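Local coordinates for protein intramolecular trans-sialidase (Macrobdella decora, PDB 3SLI) that probably cleaves terminal sialic acid from sialoglycoconjugates by intramolecular trans-sialylation, releasing 2,7-anhydro-Neu5Ac, at residues L22-Q36 against F141-L155. Sequence-based numbering, arbitrary orientation.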
# COMPACT_ATOMS: atom_id res chain seq x y z
N LEU A 22 3.23 -39.76 9.89
CA LEU A 22 3.64 -39.63 11.29
C LEU A 22 2.83 -40.61 12.14
O LEU A 22 2.75 -40.48 13.37
CB LEU A 22 3.40 -38.20 11.78
CG LEU A 22 4.28 -37.13 11.15
CD1 LEU A 22 3.90 -35.77 11.70
CD2 LEU A 22 5.74 -37.44 11.42
N ASP A 23 2.21 -41.59 11.48
CA ASP A 23 1.39 -42.59 12.14
C ASP A 23 2.16 -43.46 13.15
O ASP A 23 1.58 -43.90 14.13
CB ASP A 23 0.70 -43.50 11.10
CG ASP A 23 -0.27 -42.73 10.19
OD1 ASP A 23 -0.52 -41.54 10.43
OD2 ASP A 23 -0.78 -43.34 9.22
N GLN A 24 3.45 -43.69 12.92
CA GLN A 24 4.24 -44.52 13.84
C GLN A 24 4.86 -43.78 15.03
O GLN A 24 5.52 -44.41 15.86
CB GLN A 24 5.32 -45.35 13.09
CG GLN A 24 6.56 -44.59 12.53
CD GLN A 24 7.61 -44.15 13.58
OE1 GLN A 24 8.32 -43.15 13.38
NE2 GLN A 24 7.74 -44.91 14.67
N GLU A 25 4.67 -42.46 15.10
CA GLU A 25 5.22 -41.69 16.22
C GLU A 25 4.54 -42.13 17.51
O GLU A 25 3.34 -42.42 17.52
CB GLU A 25 5.01 -40.19 16.01
CG GLU A 25 5.77 -39.60 14.83
CD GLU A 25 7.28 -39.68 15.00
OE1 GLU A 25 7.79 -39.24 16.05
OE2 GLU A 25 7.95 -40.17 14.07
N ALA A 26 5.30 -42.14 18.61
CA ALA A 26 4.78 -42.55 19.90
C ALA A 26 3.51 -41.81 20.32
O ALA A 26 2.59 -42.40 20.90
CB ALA A 26 5.87 -42.41 20.97
N GLY A 27 3.44 -40.52 19.98
CA GLY A 27 2.30 -39.72 20.35
C GLY A 27 1.17 -39.60 19.34
O GLY A 27 0.22 -38.85 19.57
N ALA A 28 1.25 -40.36 18.24
CA ALA A 28 0.21 -40.31 17.21
C ALA A 28 -1.18 -40.58 17.79
O ALA A 28 -2.13 -39.86 17.47
CB ALA A 28 0.52 -41.29 16.08
N LYS A 29 -1.29 -41.56 18.68
CA LYS A 29 -2.57 -41.87 19.32
C LYS A 29 -3.15 -40.67 20.07
O LYS A 29 -4.37 -40.53 20.19
CB LYS A 29 -2.45 -43.08 20.26
CG LYS A 29 -1.44 -42.92 21.38
CD LYS A 29 -1.16 -44.25 22.06
CE LYS A 29 0.13 -44.18 22.87
NZ LYS A 29 0.49 -45.50 23.48
N TYR A 30 -2.29 -39.81 20.59
CA TYR A 30 -2.75 -38.62 21.30
C TYR A 30 -3.14 -37.52 20.31
O TYR A 30 -4.16 -36.86 20.48
CB TYR A 30 -1.68 -38.10 22.25
CG TYR A 30 -1.23 -39.11 23.28
CD1 TYR A 30 -2.16 -39.71 24.14
CD2 TYR A 30 0.10 -39.49 23.38
CE1 TYR A 30 -1.76 -40.67 25.06
CE2 TYR A 30 0.51 -40.45 24.29
CZ TYR A 30 -0.42 -41.04 25.13
OH TYR A 30 -0.02 -42.02 26.01
N VAL A 31 -2.32 -37.33 19.29
CA VAL A 31 -2.57 -36.31 18.27
C VAL A 31 -3.89 -36.57 17.54
O VAL A 31 -4.66 -35.63 17.27
CB VAL A 31 -1.38 -36.22 17.26
CG1 VAL A 31 -1.67 -35.19 16.17
CG2 VAL A 31 -0.09 -35.83 18.00
N LYS A 32 -4.19 -37.84 17.29
CA LYS A 32 -5.43 -38.22 16.60
C LYS A 32 -6.69 -37.98 17.44
O LYS A 32 -7.80 -38.12 16.92
CB LYS A 32 -5.40 -39.70 16.17
CG LYS A 32 -4.43 -40.03 15.06
CD LYS A 32 -4.31 -41.54 14.86
CE LYS A 32 -3.16 -41.86 13.91
NZ LYS A 32 -2.95 -43.32 13.65
N ALA A 33 -6.51 -37.58 18.70
CA ALA A 33 -7.65 -37.34 19.59
C ALA A 33 -7.61 -36.00 20.34
O ALA A 33 -8.36 -35.81 21.30
CB ALA A 33 -7.78 -38.50 20.58
N MET A 34 -6.80 -35.06 19.87
CA MET A 34 -6.67 -33.75 20.51
C MET A 34 -7.98 -32.99 20.66
O MET A 34 -8.74 -32.82 19.69
CB MET A 34 -5.68 -32.88 19.74
CG MET A 34 -4.26 -33.40 19.80
SD MET A 34 -3.15 -32.55 18.68
CE MET A 34 -2.79 -31.06 19.62
N THR A 35 -8.26 -32.52 21.87
CA THR A 35 -9.47 -31.76 22.15
C THR A 35 -9.18 -30.27 21.94
O THR A 35 -10.11 -29.46 21.85
CB THR A 35 -9.95 -31.99 23.59
OG1 THR A 35 -8.88 -31.69 24.50
CG2 THR A 35 -10.36 -33.44 23.78
N GLN A 36 -7.89 -29.94 21.90
CA GLN A 36 -7.39 -28.58 21.70
C GLN A 36 -5.87 -28.71 21.54
O GLN A 36 -5.36 -29.83 21.42
CB GLN A 36 -7.67 -27.71 22.92
CG GLN A 36 -6.94 -28.18 24.16
CD GLN A 36 -6.70 -27.05 25.13
OE1 GLN A 36 -7.36 -26.01 25.07
NE2 GLN A 36 -5.72 -27.23 26.01
N PHE A 141 -17.08 -24.92 20.14
CA PHE A 141 -15.68 -25.21 19.88
C PHE A 141 -15.48 -26.67 19.45
O PHE A 141 -16.03 -27.59 20.06
CB PHE A 141 -14.83 -24.88 21.11
CG PHE A 141 -13.35 -25.08 20.88
CD1 PHE A 141 -12.59 -24.08 20.28
CD2 PHE A 141 -12.72 -26.26 21.26
CE1 PHE A 141 -11.23 -24.26 20.05
CE2 PHE A 141 -11.35 -26.45 21.03
CZ PHE A 141 -10.61 -25.45 20.42
N LYS A 142 -14.68 -26.86 18.40
CA LYS A 142 -14.41 -28.20 17.88
C LYS A 142 -12.91 -28.39 17.63
O LYS A 142 -12.17 -27.42 17.45
CB LYS A 142 -15.13 -28.42 16.54
CG LYS A 142 -16.64 -28.21 16.55
CD LYS A 142 -17.34 -29.28 17.35
CE LYS A 142 -18.84 -29.04 17.39
NZ LYS A 142 -19.53 -30.10 18.17
N PHE A 143 -12.46 -29.64 17.65
CA PHE A 143 -11.08 -29.94 17.32
C PHE A 143 -10.95 -31.37 16.80
O PHE A 143 -11.96 -31.99 16.44
CB PHE A 143 -10.08 -29.62 18.44
CG PHE A 143 -8.71 -29.28 17.92
CD1 PHE A 143 -8.56 -28.34 16.89
CD2 PHE A 143 -7.57 -29.92 18.40
CE1 PHE A 143 -7.30 -28.07 16.34
CE2 PHE A 143 -6.30 -29.65 17.86
CZ PHE A 143 -6.17 -28.73 16.83
N ILE A 144 -9.74 -31.89 16.74
CA ILE A 144 -9.50 -33.23 16.19
C ILE A 144 -10.36 -34.33 16.82
O ILE A 144 -10.82 -35.23 16.12
CB ILE A 144 -7.99 -33.55 16.21
CG1 ILE A 144 -7.25 -32.51 15.35
CG2 ILE A 144 -7.74 -34.96 15.69
CD1 ILE A 144 -5.74 -32.63 15.38
N SER A 145 -10.64 -34.21 18.11
CA SER A 145 -11.46 -35.18 18.82
C SER A 145 -12.89 -35.27 18.26
O SER A 145 -13.59 -36.26 18.48
CB SER A 145 -11.53 -34.82 20.31
OG SER A 145 -11.93 -33.47 20.48
N ASP A 146 -13.30 -34.23 17.52
CA ASP A 146 -14.64 -34.17 16.94
C ASP A 146 -14.75 -34.68 15.51
O ASP A 146 -15.84 -34.72 14.95
CB ASP A 146 -15.18 -32.74 17.04
CG ASP A 146 -15.28 -32.26 18.47
OD1 ASP A 146 -16.04 -32.84 19.27
OD2 ASP A 146 -14.60 -31.28 18.80
N ILE A 147 -13.62 -35.04 14.91
CA ILE A 147 -13.64 -35.58 13.56
C ILE A 147 -13.91 -37.08 13.66
O ILE A 147 -13.32 -37.77 14.50
CB ILE A 147 -12.29 -35.34 12.85
CG1 ILE A 147 -12.00 -33.84 12.75
CG2 ILE A 147 -12.30 -35.98 11.45
CD1 ILE A 147 -10.64 -33.52 12.15
N THR A 148 -14.79 -37.59 12.81
CA THR A 148 -15.17 -39.00 12.81
C THR A 148 -14.23 -39.92 12.03
O THR A 148 -13.98 -39.70 10.84
CB THR A 148 -16.60 -39.19 12.29
OG1 THR A 148 -17.49 -38.33 13.02
CG2 THR A 148 -17.06 -40.64 12.45
N GLY A 149 -13.70 -40.92 12.71
CA GLY A 149 -12.82 -41.88 12.07
C GLY A 149 -11.41 -41.47 11.69
O GLY A 149 -10.89 -41.92 10.67
N VAL A 150 -10.77 -40.65 12.52
CA VAL A 150 -9.40 -40.23 12.23
C VAL A 150 -8.51 -41.48 12.17
O VAL A 150 -8.60 -42.36 13.04
CB VAL A 150 -8.88 -39.24 13.29
CG1 VAL A 150 -7.39 -38.97 13.09
CG2 VAL A 150 -9.65 -37.94 13.20
N ASP A 151 -7.69 -41.58 11.13
CA ASP A 151 -6.82 -42.74 10.97
C ASP A 151 -5.41 -42.39 10.50
O ASP A 151 -4.65 -43.27 10.10
CB ASP A 151 -7.45 -43.74 9.98
CG ASP A 151 -7.50 -43.22 8.54
OD1 ASP A 151 -7.21 -42.03 8.30
OD2 ASP A 151 -7.84 -44.01 7.64
N ASN A 152 -5.05 -41.10 10.53
CA ASN A 152 -3.73 -40.71 10.08
C ASN A 152 -3.30 -39.32 10.54
O ASN A 152 -4.14 -38.47 10.88
CB ASN A 152 -3.64 -40.78 8.54
CG ASN A 152 -4.28 -39.57 7.85
OD1 ASN A 152 -3.62 -38.56 7.61
ND2 ASN A 152 -5.57 -39.67 7.53
N VAL A 153 -1.99 -39.13 10.60
CA VAL A 153 -1.35 -37.87 10.97
C VAL A 153 -0.34 -37.77 9.84
O VAL A 153 0.53 -38.64 9.68
CB VAL A 153 -0.61 -37.94 12.32
CG1 VAL A 153 0.06 -36.59 12.61
CG2 VAL A 153 -1.59 -38.28 13.44
N THR A 154 -0.46 -36.72 9.03
CA THR A 154 0.39 -36.55 7.87
C THR A 154 1.01 -35.15 7.73
O THR A 154 0.41 -34.14 8.08
CB THR A 154 -0.40 -36.87 6.56
OG1 THR A 154 -0.94 -38.20 6.65
CG2 THR A 154 0.48 -36.78 5.32
N LEU A 155 2.23 -35.14 7.21
CA LEU A 155 2.99 -33.93 6.95
C LEU A 155 3.03 -33.78 5.42
O LEU A 155 3.14 -34.78 4.70
CB LEU A 155 4.41 -34.14 7.47
CG LEU A 155 5.09 -33.24 8.50
CD1 LEU A 155 4.14 -32.86 9.61
CD2 LEU A 155 6.34 -33.96 9.03
O HOH W 1 0.05 -40.64 7.34
O HOH W 2 -10.54 -37.97 16.65
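Val153, on strand 152-155, packs into a cluster of apolar carbons from residues 22-36. Its CG1 meets Leu22 CB at 3.8 Å, the two side chains crossing at about a right angle. CG2 rests on Lys32 CG at 3.7 Å and faces Val31 CG1, so the two branches of a short beta-branched residue reach three neighbours. Further along the strand, Leu22 CD1 touches Leu155 CD1 (3.6 Å). Lys32 suits the border of this cluster: extended beyond CG, it lays its methylenes over Val153 and Val150, while NZ stays 3.9 Å from Asp151 O, too far for a hydrogen bond.

Polar bonds carry the pairing of strand 152-155 past strand 20-21. Leu22 N donates to Val153 O; where the chain then turns away, Asp23 OD1 replaces a strand carbonyl, taking Val153 N at 2.8 Å.

At the second focus, Met34 O accepts Ser145 N (2.8 Å) from above its carbonyl plane. Apolar Met34 and Phe143 suit the buried part, CB against CD2 at 3.8 Å. Small, polar Ser145 suits the looser, solvent-facing rim, where Thr35 CG2 approaches its OG. Nearby, a water links Lys32 O and Ile144 O, two carbonyls that cannot bond each other.

In this lectin-like domain, the turn and short helix of 22-36 thus join strand 152-155 and its preceding loop through backbone bonds and one carboxylate acceptor; with those polar groups paired, apolar side chains can be buried beside them.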